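TqaA (Penicillium aethiopicum, PDB 5DLK) is a nonribosomal peptide synthetase whose terminal condensation-like domain, crystallised here as a mutant, probably closes the peptide into a ring and releases it. Local coordinates at residues S90-H95 against V157-V162; E134-L139 against V171-I176; L266-G271 against E451-I456. All blocks are in the same frame, centred on the assembly; numbering follows the deposited sequence.

Interaction 1: residues S90-H95 against V157-V162; sequences SLVDRH and VRFTLV
Val92 and Leu91, consecutive residues near the end of helix 81-94, meet the rim of the Phe159 ring, which reaches toward them from strand 158-163. The closer touch is made by one branch of the valine: CG2 of Val92 lies 3.6 Å from CE1 of Phe159, near the ring plane and at its edge instead of over a face. Val92 places its CG1 anti to the backbone N (chi1 176°), which leaves CG2 beside that nitrogen and directed at the ring. Leu91 adds a looser contact at the far corner, where its CD2 is 4.3 Å from Phe159 CZ. The phenyl group extends from the strand with CG anti to its carbonyl carbon (chi1 -58°), and the valine and phenylalanine side chains run alongside one another, pointing opposite ways. This is helix-on-sheet packing in the N-terminal lobe of a condensation domain, a fold built from two lobes like chloramphenicol acetyltransferase. Cys88, one turn earlier in the same helix, and Ile174 of the adjacent strand also touch the phenylalanine, so its ring is buried between helix and sheet. The other branch of Leu91 faces a different flat group: CD1 lies in the plane of the His95 ring, at its edge, 3.9 Å from His95 CD2. Over one face of that imidazole lies Arg94 CG, 3.7 Å above the plane. His95 is the first residue to leave helical geometry, although its N still bonds to Leu91 O at 3.2 Å. Asp192 of helix 186-197 holds both neighbouring polar ends, through a salt bridge to Arg94 NE and a hydrogen bond from His95 NE2, which should limit rotation of the imidazole, while Leu91 packs on Leu189 and Phe193 of that helix.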
loop_
_atom_site.group_PDB
_atom_site.type_symbol
_atom_site.label_atom_id
_atom_site.label_comp_id
_atom_site.label_asym_id
_atom_site.label_seq_id
_atom_site.Cartn_x
_atom_site.Cartn_y
_atom_site.Cartn_z
ATOM N N SER A 90 10.510 -21.633 2.050
ATOM C CA SER A 90 11.753 -20.865 1.994
ATOM C C SER A 90 11.485 -19.366 1.843
ATOM O O SER A 90 12.250 -18.539 2.348
ATOM C CB SER A 90 12.640 -21.351 0.845
ATOM O OG SER A 90 13.091 -22.671 1.102
ATOM N N LEU A 91 10.411 -19.026 1.137
ATOM C CA LEU A 91 10.031 -17.625 0.991
ATOM C C LEU A 91 9.696 -17.013 2.355
ATOM O O LEU A 91 10.161 -15.915 2.685
ATOM C CB LEU A 91 8.855 -17.480 0.031
ATOM C CG LEU A 91 8.501 -16.028 -0.316
ATOM C CD1 LEU A 91 9.568 -15.393 -1.205
ATOM C CD2 LEU A 91 7.133 -15.968 -0.982
ATOM N N VAL A 92 8.917 -17.735 3.153
ATOM C CA VAL A 92 8.521 -17.258 4.471
ATOM C C VAL A 92 9.718 -17.211 5.432
ATOM O O VAL A 92 9.838 -16.285 6.242
ATOM C CB VAL A 92 7.399 -18.124 5.035
ATOM C CG1 VAL A 92 7.041 -17.708 6.451
ATOM C CG2 VAL A 92 6.182 -18.020 4.120
ATOM N N ASP A 93 10.617 -18.190 5.326
ATOM C CA ASP A 93 11.892 -18.139 6.042
ATOM C C ASP A 93 12.644 -16.831 5.774
ATOM O O ASP A 93 13.167 -16.197 6.693
ATOM C CB ASP A 93 12.790 -19.321 5.641
ATOM C CG ASP A 93 12.240 -20.659 6.081
ATOM O OD1 ASP A 93 11.396 -20.703 7.009
ATOM O OD2 ASP A 93 12.664 -21.682 5.501
ATOM N N ARG A 94 12.699 -16.440 4.508
ATOM C CA ARG A 94 13.480 -15.286 4.082
ATOM C C ARG A 94 12.926 -13.930 4.551
ATOM O O ARG A 94 13.700 -13.034 4.890
ATOM C CB ARG A 94 13.602 -15.290 2.554
ATOM C CG ARG A 94 14.343 -14.087 1.970
ATOM C CD ARG A 94 14.533 -14.259 0.474
ATOM N NE ARG A 94 15.124 -13.093 -0.180
ATOM C CZ ARG A 94 16.411 -12.759 -0.109
ATOM N NH1 ARG A 94 16.855 -11.681 -0.747
ATOM N NH2 ARG A 94 17.259 -13.496 0.605
ATOM N N HIS A 95 11.602 -13.770 4.566
ATOM C CA HIS A 95 11.004 -12.449 4.847
ATOM C C HIS A 95 10.161 -12.439 6.116
ATOM O O HIS A 95 9.059 -12.975 6.129
ATOM C CB HIS A 95 10.131 -12.000 3.671
ATOM C CG HIS A 95 10.875 -11.852 2.378
ATOM N ND1 HIS A 95 11.726 -10.799 2.125
ATOM C CD2 HIS A 95 10.866 -12.606 1.252
ATOM C CE1 HIS A 95 12.221 -10.917 0.907
ATOM N NE2 HIS A 95 11.715 -12.004 0.355
ATOM N N VAL A 157 -0.527 -14.469 5.969
ATOM C CA VAL A 157 0.146 -15.016 4.793
ATOM C C VAL A 157 0.053 -16.549 4.809
ATOM O O VAL A 157 0.513 -17.217 5.743
ATOM C CB VAL A 157 1.606 -14.555 4.694
ATOM C CG1 VAL A 157 2.396 -15.394 3.682
ATOM C CG2 VAL A 157 1.665 -13.065 4.273
ATOM N N ARG A 158 -0.579 -17.091 3.778
ATOM C CA ARG A 158 -0.788 -18.534 3.682
ATOM C C ARG A 158 -1.008 -18.914 2.229
ATOM O O ARG A 158 -1.436 -18.090 1.411
ATOM C CB ARG A 158 -1.958 -18.975 4.559
ATOM C CG ARG A 158 -3.263 -18.235 4.329
ATOM C CD ARG A 158 -4.285 -18.662 5.395
ATOM N NE ARG A 158 -3.752 -18.405 6.727
ATOM C CZ ARG A 158 -4.044 -19.095 7.824
ATOM N NH1 ARG A 158 -4.876 -20.140 7.778
ATOM N NH2 ARG A 158 -3.483 -18.731 8.982
ATOM N N PHE A 159 -0.700 -20.168 1.909
ATOM C CA PHE A 159 -0.595 -20.612 0.525
ATOM C C PHE A 159 -1.582 -21.720 0.224
ATOM O O PHE A 159 -1.880 -22.543 1.092
ATOM C CB PHE A 159 0.816 -21.132 0.221
ATOM C CG PHE A 159 1.906 -20.131 0.452
ATOM C CD1 PHE A 159 2.415 -19.918 1.717
ATOM C CD2 PHE A 159 2.425 -19.417 -0.614
ATOM C CE1 PHE A 159 3.443 -18.982 1.934
ATOM C CE2 PHE A 159 3.448 -18.476 -0.413
ATOM C CZ PHE A 159 3.954 -18.266 0.862
ATOM N N THR A 160 -2.082 -21.713 -1.007
ATOM C CA THR A 160 -3.041 -22.717 -1.476
ATOM C C THR A 160 -2.539 -23.244 -2.808
ATOM O O THR A 160 -2.048 -22.492 -3.635
ATOM C CB THR A 160 -4.471 -22.140 -1.640
ATOM O OG1 THR A 160 -4.926 -21.590 -0.396
ATOM C CG2 THR A 160 -5.449 -23.234 -2.062
ATOM N N LEU A 161 -2.671 -24.549 -3.018
ATOM C CA LEU A 161 -2.232 -25.171 -4.258
ATOM C C LEU A 161 -3.362 -26.058 -4.751
ATOM O O LEU A 161 -3.720 -27.021 -4.075
ATOM C CB LEU A 161 -0.960 -25.989 -4.014
ATOM C CG LEU A 161 -0.144 -26.468 -5.204
ATOM C CD1 LEU A 161 0.163 -25.293 -6.112
ATOM C CD2 LEU A 161 1.147 -27.098 -4.696
ATOM N N VAL A 162 -3.953 -25.699 -5.890
ATOM C CA VAL A 162 -5.136 -26.399 -6.397
ATOM C C VAL A 162 -4.792 -27.054 -7.730
ATOM O O VAL A 162 -4.419 -26.374 -8.681
ATOM C CB VAL A 162 -6.337 -25.437 -6.549
ATOM C CG1 VAL A 162 -7.553 -26.164 -7.082
ATOM C CG2 VAL A 162 -6.674 -24.804 -5.205
#

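Interaction 2: residues E134-L139 against V171-I176; sequences EVCKAL and VLTIQI
Cys136 presses its sulfur against two strand side chains, Val171 and Thr173, and these van der Waals contacts carry the whole meeting of the two segments. SG is 3.8 Å from Val171 CG1 and equally 3.8 Å from Thr173 CG2. Because the two strand residues are separated by one, their side chains project from the same face of the sheet, and the methyls stand 3.8 Å apart, CG1 of Val171 to CG2 of Thr173. The sulfur therefore completes a nearly equilateral triangle with them, lodged in the groove between neighbouring side chains. Each strand residue offers one particular branch. Val171 turns CG1 to the helix, anti to its backbone N (chi1 177°), and its CB follows at 4.1 Å from Cys136 SG. In Thr173 the methyl takes the place anti to the carbonyl carbon and meets the sulfur; OG1 sits between N and C (chi1 83°), 5.4 Å from Cys136 SG. Further along the strand, polar bonding takes over: Gln175 packs on Trp140 of helix 132-144, and its NE2 is hydrogen-bonded to Asp144 OD2. Backbone bonds keep each element regular, the helix by Leu139 N to Val135 O at 3.0 Å, the strand by bonds of Leu172 with Trp72 and of Ile174 with Tyr70. Helix 132-144 packs on one face of the five-stranded mixed sheet of the N-terminal lobe, over its central strand 169-177. That strand runs on toward the loop containing Gly183, a residue seen to bind the phosphopantetheine arm. Val162 of the neighbouring strand also touches Cys136. With two methyls as its partners across the contact, the cysteine acts here as a compact apolar group: dispersion and burial hold it, and no directional bond between these segments fixes the orientation of the sulfur.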
loop_
_atom_site.group_PDB
_atom_site.type_symbol
_atom_site.label_atom_id
_atom_site.label_comp_id
_atom_site.label_asym_id
_atom_site.label_seq_id
_atom_site.Cartn_x
_atom_site.Cartn_y
_atom_site.Cartn_z
ATOM N N GLU A 134 -11.829 -21.835 -10.334
ATOM C CA GLU A 134 -13.187 -21.760 -9.805
ATOM C C GLU A 134 -13.265 -22.306 -8.381
ATOM O O GLU A 134 -14.069 -21.836 -7.570
ATOM C CB GLU A 134 -14.170 -22.509 -10.716
ATOM C CG GLU A 134 -14.392 -21.802 -12.062
ATOM C CD GLU A 134 -15.246 -22.614 -13.022
ATOM O OE1 GLU A 134 -15.989 -23.504 -12.548
ATOM O OE2 GLU A 134 -15.172 -22.354 -14.248
ATOM N N VAL A 135 -12.450 -23.311 -8.080
ATOM C CA VAL A 135 -12.335 -23.802 -6.711
ATOM C C VAL A 135 -11.738 -22.706 -5.811
ATOM O O VAL A 135 -12.222 -22.467 -4.706
ATOM C CB VAL A 135 -11.456 -25.064 -6.640
ATOM C CG1 VAL A 135 -11.117 -25.424 -5.185
ATOM C CG2 VAL A 135 -12.162 -26.224 -7.353
ATOM N N CYS A 136 -10.676 -22.076 -6.288
ATOM C CA CYS A 136 -10.034 -20.985 -5.546
ATOM C C CYS A 136 -11.033 -19.864 -5.262
ATOM O O CYS A 136 -11.094 -19.332 -4.147
ATOM C CB CYS A 136 -8.841 -20.427 -6.317
ATOM S SG CYS A 136 -7.409 -21.514 -6.464
ATOM N N LYS A 137 -11.815 -19.507 -6.274
ATOM C CA LYS A 137 -12.801 -18.441 -6.117
ATOM C C LYS A 137 -13.874 -18.847 -5.119
ATOM O O LYS A 137 -14.293 -18.044 -4.305
ATOM C CB LYS A 137 -13.430 -18.073 -7.468
ATOM C CG LYS A 137 -14.296 -16.812 -7.454
ATOM C CD LYS A 137 -13.499 -15.590 -6.943
ATOM C CE LYS A 137 -13.960 -14.287 -7.612
ATOM N NZ LYS A 137 -15.425 -14.048 -7.462
ATOM N N ALA A 138 -14.309 -20.109 -5.146
ATOM C CA ALA A 138 -15.307 -20.557 -4.178
ATOM C C ALA A 138 -14.802 -20.494 -2.732
ATOM O O ALA A 138 -15.565 -20.166 -1.829
ATOM C CB ALA A 138 -15.775 -22.005 -4.505
ATOM N N LEU A 139 -13.537 -20.846 -2.507
ATOM C CA LEU A 139 -12.980 -20.823 -1.162
ATOM C C LEU A 139 -12.803 -19.364 -0.709
ATOM O O LEU A 139 -13.049 -19.026 0.451
ATOM C CB LEU A 139 -11.634 -21.563 -1.111
ATOM C CG LEU A 139 -11.732 -23.086 -1.293
ATOM C CD1 LEU A 139 -10.318 -23.624 -1.411
ATOM C CD2 LEU A 139 -12.466 -23.691 -0.107
ATOM N N VAL A 171 -3.183 -24.133 -9.837
ATOM C CA VAL A 171 -3.193 -22.725 -9.403
ATOM C C VAL A 171 -2.547 -22.624 -8.030
ATOM O O VAL A 171 -2.930 -23.334 -7.106
ATOM C CB VAL A 171 -4.620 -22.123 -9.360
ATOM C CG1 VAL A 171 -4.584 -20.663 -8.821
ATOM C CG2 VAL A 171 -5.256 -22.151 -10.744
ATOM N N LEU A 172 -1.552 -21.744 -7.916
ATOM C CA LEU A 172 -0.921 -21.451 -6.641
ATOM C C LEU A 172 -1.432 -20.099 -6.183
ATOM O O LEU A 172 -1.391 -19.161 -6.969
ATOM C CB LEU A 172 0.595 -21.416 -6.785
ATOM C CG LEU A 172 1.396 -20.791 -5.641
ATOM C CD1 LEU A 172 1.382 -21.683 -4.420
ATOM C CD2 LEU A 172 2.809 -20.512 -6.111
ATOM N N THR A 173 -1.941 -19.996 -4.953
ATOM C CA THR A 173 -2.312 -18.670 -4.441
ATOM C C THR A 173 -1.555 -18.296 -3.167
ATOM O O THR A 173 -1.183 -19.140 -2.340
ATOM C CB THR A 173 -3.838 -18.545 -4.192
ATOM O OG1 THR A 173 -4.191 -19.098 -2.921
ATOM C CG2 THR A 173 -4.633 -19.254 -5.308
ATOM N N ILE A 174 -1.307 -16.997 -3.041
ATOM C CA ILE A 174 -0.631 -16.436 -1.893
ATOM C C ILE A 174 -1.565 -15.389 -1.306
ATOM O O ILE A 174 -1.867 -14.411 -1.979
ATOM C CB ILE A 174 0.716 -15.798 -2.307
ATOM C CG1 ILE A 174 1.454 -16.726 -3.283
ATOM C CG2 ILE A 174 1.552 -15.424 -1.089
ATOM C CD1 ILE A 174 2.697 -16.121 -3.930
ATOM N N GLN A 175 -2.054 -15.613 -0.091
ATOM C CA GLN A 175 -2.921 -14.639 0.564
ATOM C C GLN A 175 -2.064 -13.740 1.437
ATOM O O GLN A 175 -1.046 -14.171 1.967
ATOM C CB GLN A 175 -4.017 -15.326 1.376
ATOM C CG GLN A 175 -5.041 -16.015 0.490
ATOM C CD GLN A 175 -6.165 -16.646 1.269
ATOM O OE1 GLN A 175 -6.224 -16.550 2.498
ATOM N NE2 GLN A 175 -7.071 -17.305 0.556
ATOM N N ILE A 176 -2.456 -12.476 1.557
ATOM C CA ILE A 176 -1.601 -11.517 2.242
ATOM C C ILE A 176 -2.396 -10.239 2.553
ATOM O O ILE A 176 -3.246 -9.804 1.771
ATOM C CB ILE A 176 -0.322 -11.207 1.394
ATOM C CG1 ILE A 176 0.660 -10.297 2.151
ATOM C CG2 ILE A 176 -0.679 -10.662 0.011
ATOM C CD1 ILE A 176 2.027 -10.167 1.464
#

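Interaction 3: residues L266-G271 against E451-I456; sequences LWTFKG and ELANNI. With EDO (1,2-ethanediol), chain E.
Lys270 and Ala453 make the closest apolar contact between strand 266-271 and helix 451-456, CB of the lysine lying 4.0 Å from CB of the alanine. Thr268, two residues earlier on the same strand face, joins them loosely, its CG2 being 4.4 Å from Ala453 CB. The small alanine lets the two backbones come close: the segment axes approach to 7.9 Å and run at only 26° to one another, in the same direction. Contacts of mixed polarity follow along the lysine chain. With CG anti to the backbone N and bends further out, at chi2 and chi4, Lys270 passes over the helix and crosses the Asn454 side chain at about a right angle. Asn454 OD1 approaches its methylenes, nearest at CE, 3.2 Å away, while Lys270 NZ stays 4.3 Å from the same oxygen; a mild electrostatic attraction to the polarised CE is plausible. The hydrogen bonds here run within the helix or to partners beyond both segments. On the helix, Asn455 ND2 gives a 2.9 Å bond to Glu451 OE2, meeting the oxygen from 68° above the carboxylate plane. On the other face of the strand, the Trp267 indole donates an almost straight bond, NE1 to O1 of 1,2-ethanediol at 2.9 Å and 170°; this molecule, probably from the crystallisation liquor, lies at the ring edge and is also bound by Phe416 O. Thr268 OG1 bonds to Gln446 at the start of the helix. The strand forms one margin of a six-stranded mixed sheet and pairs with strand 433-440; one strand further in, Phe425 of strand 422-428 meets the Trp267 ring. Helix 446-465 covers the opposite face, and its Leu452 and Ile456 pack against Phe294 of helix 283-299.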
loop_
_atom_site.group_PDB
_atom_site.type_symbol
_atom_site.label_atom_id
_atom_site.label_comp_id
_atom_site.label_asym_id
_atom_site.label_seq_id
_atom_site.Cartn_x
_atom_site.Cartn_y
_atom_site.Cartn_z
ATOM N N LEU A 266 -17.582 1.814 -3.566
ATOM C CA LEU A 266 -17.729 2.008 -5.004
ATOM C C LEU A 266 -16.396 2.360 -5.641
ATOM O O LEU A 266 -15.682 3.248 -5.143
ATOM C CB LEU A 266 -18.727 3.126 -5.330
ATOM C CG LEU A 266 -20.173 3.019 -4.876
ATOM C CD1 LEU A 266 -20.950 4.214 -5.439
ATOM C CD2 LEU A 266 -20.743 1.725 -5.390
ATOM N N TRP A 267 -16.077 1.681 -6.741
ATOM C CA TRP A 267 -14.966 2.070 -7.604
ATOM C C TRP A 267 -15.501 2.727 -8.871
ATOM O O TRP A 267 -16.418 2.202 -9.523
ATOM C CB TRP A 267 -14.107 0.870 -8.004
ATOM C CG TRP A 267 -13.230 0.330 -6.943
ATOM C CD1 TRP A 267 -13.569 -0.566 -5.972
ATOM C CD2 TRP A 267 -11.843 0.629 -6.753
ATOM N NE1 TRP A 267 -12.471 -0.843 -5.185
ATOM C CE2 TRP A 267 -11.400 -0.124 -5.642
ATOM C CE3 TRP A 267 -10.932 1.462 -7.412
ATOM C CZ2 TRP A 267 -10.084 -0.069 -5.176
ATOM C CZ3 TRP A 267 -9.626 1.522 -6.946
ATOM C CH2 TRP A 267 -9.210 0.752 -5.839
ATOM N N THR A 268 -14.911 3.851 -9.246
ATOM C CA THR A 268 -15.356 4.573 -10.435
ATOM C C THR A 268 -14.137 4.914 -11.290
ATOM O O THR A 268 -13.122 5.381 -10.773
ATOM C CB THR A 268 -16.146 5.838 -10.049
ATOM O OG1 THR A 268 -17.258 5.455 -9.218
ATOM C CG2 THR A 268 -16.654 6.577 -11.296
ATOM N N PHE A 269 -14.218 4.642 -12.591
ATOM C CA PHE A 269 -13.030 4.729 -13.449
ATOM C C PHE A 269 -13.245 5.699 -14.591
ATOM O O PHE A 269 -14.337 5.768 -15.150
ATOM C CB PHE A 269 -12.678 3.346 -14.035
ATOM C CG PHE A 269 -12.525 2.261 -13.006
ATOM C CD1 PHE A 269 -11.315 2.068 -12.362
ATOM C CD2 PHE A 269 -13.583 1.415 -12.693
ATOM C CE1 PHE A 269 -11.161 1.059 -11.409
ATOM C CE2 PHE A 269 -13.432 0.410 -11.744
ATOM C CZ PHE A 269 -12.216 0.236 -11.107
ATOM N N LYS A 270 -12.193 6.420 -14.962
ATOM C CA LYS A 270 -12.216 7.267 -16.157
ATOM C C LYS A 270 -10.848 7.206 -16.823
ATOM O O LYS A 270 -9.834 7.544 -16.215
ATOM C CB LYS A 270 -12.593 8.711 -15.808
ATOM C CG LYS A 270 -12.660 9.687 -17.000
ATOM C CD LYS A 270 -13.595 9.166 -18.078
ATOM C CE LYS A 270 -14.259 10.296 -18.866
ATOM N NZ LYS A 270 -13.332 10.953 -19.799
ATOM N N GLY A 271 -10.804 6.764 -18.076
ATOM C CA GLY A 271 -9.535 6.736 -18.785
ATOM C C GLY A 271 -9.354 7.924 -19.709
ATOM O O GLY A 271 -10.306 8.371 -20.360
ATOM N N GLU A 451 -18.585 12.279 -11.403
ATOM C CA GLU A 451 -18.268 13.681 -11.685
ATOM C C GLU A 451 -16.866 14.023 -11.211
ATOM O O GLU A 451 -16.135 14.744 -11.894
ATOM C CB GLU A 451 -19.281 14.628 -11.035
ATOM C CG GLU A 451 -19.073 16.112 -11.393
ATOM C CD GLU A 451 -19.241 16.435 -12.895
ATOM O OE1 GLU A 451 -19.698 15.570 -13.674
ATOM O OE2 GLU A 451 -18.920 17.575 -13.301
ATOM N N LEU A 452 -16.486 13.500 -10.049
ATOM C CA LEU A 452 -15.132 13.703 -9.547
ATOM C C LEU A 452 -14.098 13.129 -10.518
ATOM O O LEU A 452 -13.143 13.803 -10.872
ATOM C CB LEU A 452 -14.965 13.064 -8.166
ATOM C CG LEU A 452 -13.563 13.205 -7.579
ATOM C CD1 LEU A 452 -13.174 14.671 -7.387
ATOM C CD2 LEU A 452 -13.463 12.405 -6.274
ATOM N N ALA A 453 -14.285 11.881 -10.947
ATOM C CA ALA A 453 -13.328 11.267 -11.865
ATOM C C ALA A 453 -13.274 12.031 -13.191
ATOM O O ALA A 453 -12.200 12.215 -13.776
ATOM C CB ALA A 453 -13.681 9.773 -12.100
ATOM N N ASN A 454 -14.437 12.473 -13.664
ATOM C CA ASN A 454 -14.513 13.257 -14.891
ATOM C C ASN A 454 -13.792 14.595 -14.788
ATOM O O ASN A 454 -13.035 14.965 -15.679
ATOM C CB ASN A 454 -15.972 13.501 -15.272
ATOM C CG ASN A 454 -16.599 12.282 -15.938
ATOM O OD1 ASN A 454 -15.889 11.361 -16.352
ATOM N ND2 ASN A 454 -17.924 12.266 -16.035
ATOM N N ASN A 455 -14.058 15.322 -13.711
ATOM C CA ASN A 455 -13.453 16.652 -13.534
ATOM C C ASN A 455 -11.928 16.585 -13.395
ATOM O O ASN A 455 -11.198 17.344 -14.035
ATOM C CB ASN A 455 -14.017 17.342 -12.294
ATOM C CG ASN A 455 -15.474 17.747 -12.438
ATOM O OD1 ASN A 455 -16.120 18.066 -11.438
ATOM N ND2 ASN A 455 -16.010 17.696 -13.658
ATOM N N ILE A 456 -11.467 15.692 -12.524
ATOM C CA ILE A 456 -10.029 15.509 -12.311
ATOM C C ILE A 456 -9.349 15.129 -13.625
ATOM O O ILE A 456 -8.335 15.711 -13.990
ATOM C CB ILE A 456 -9.729 14.412 -11.251
ATOM C CG1 ILE A 456 -10.268 14.808 -9.865
ATOM C CG2 ILE A 456 -8.227 14.141 -11.162
ATOM C CD1 ILE A 456 -9.661 16.097 -9.297
HETATM C C1 EDO E . -13.885 -3.528 -3.069
HETATM O O1 EDO E . -12.577 -2.908 -3.108
HETATM C C2 EDO E . -13.869 -4.937 -2.449
HETATM O O2 EDO E . -13.609 -4.903 -1.028
#

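How the interactions relate
Interactions 1 and 2 share a sheet and lie 13 Å apart between centres. Their strands, 158-163 and 169-177, are antiparallel neighbours, probably hydrogen-bonded from Thr160 O to Thr173 N and from Val162 O to Val171 N, both 2.8 Å. Alternation along strand 158-163 sends Phe159 to one face and Val162 to the other, where Val162 CG2 lies 3.6 Å from Cys136 SG; the two helices thus cover opposite faces. Interaction 3 belongs to the other lobe, its centre 37 Å from interaction 1 and 30 Å from interaction 2, with no touch. All three lie away from the phosphopantetheine-binding residues Gly183, Thr282, Asn311, Tyr357 and Asn392.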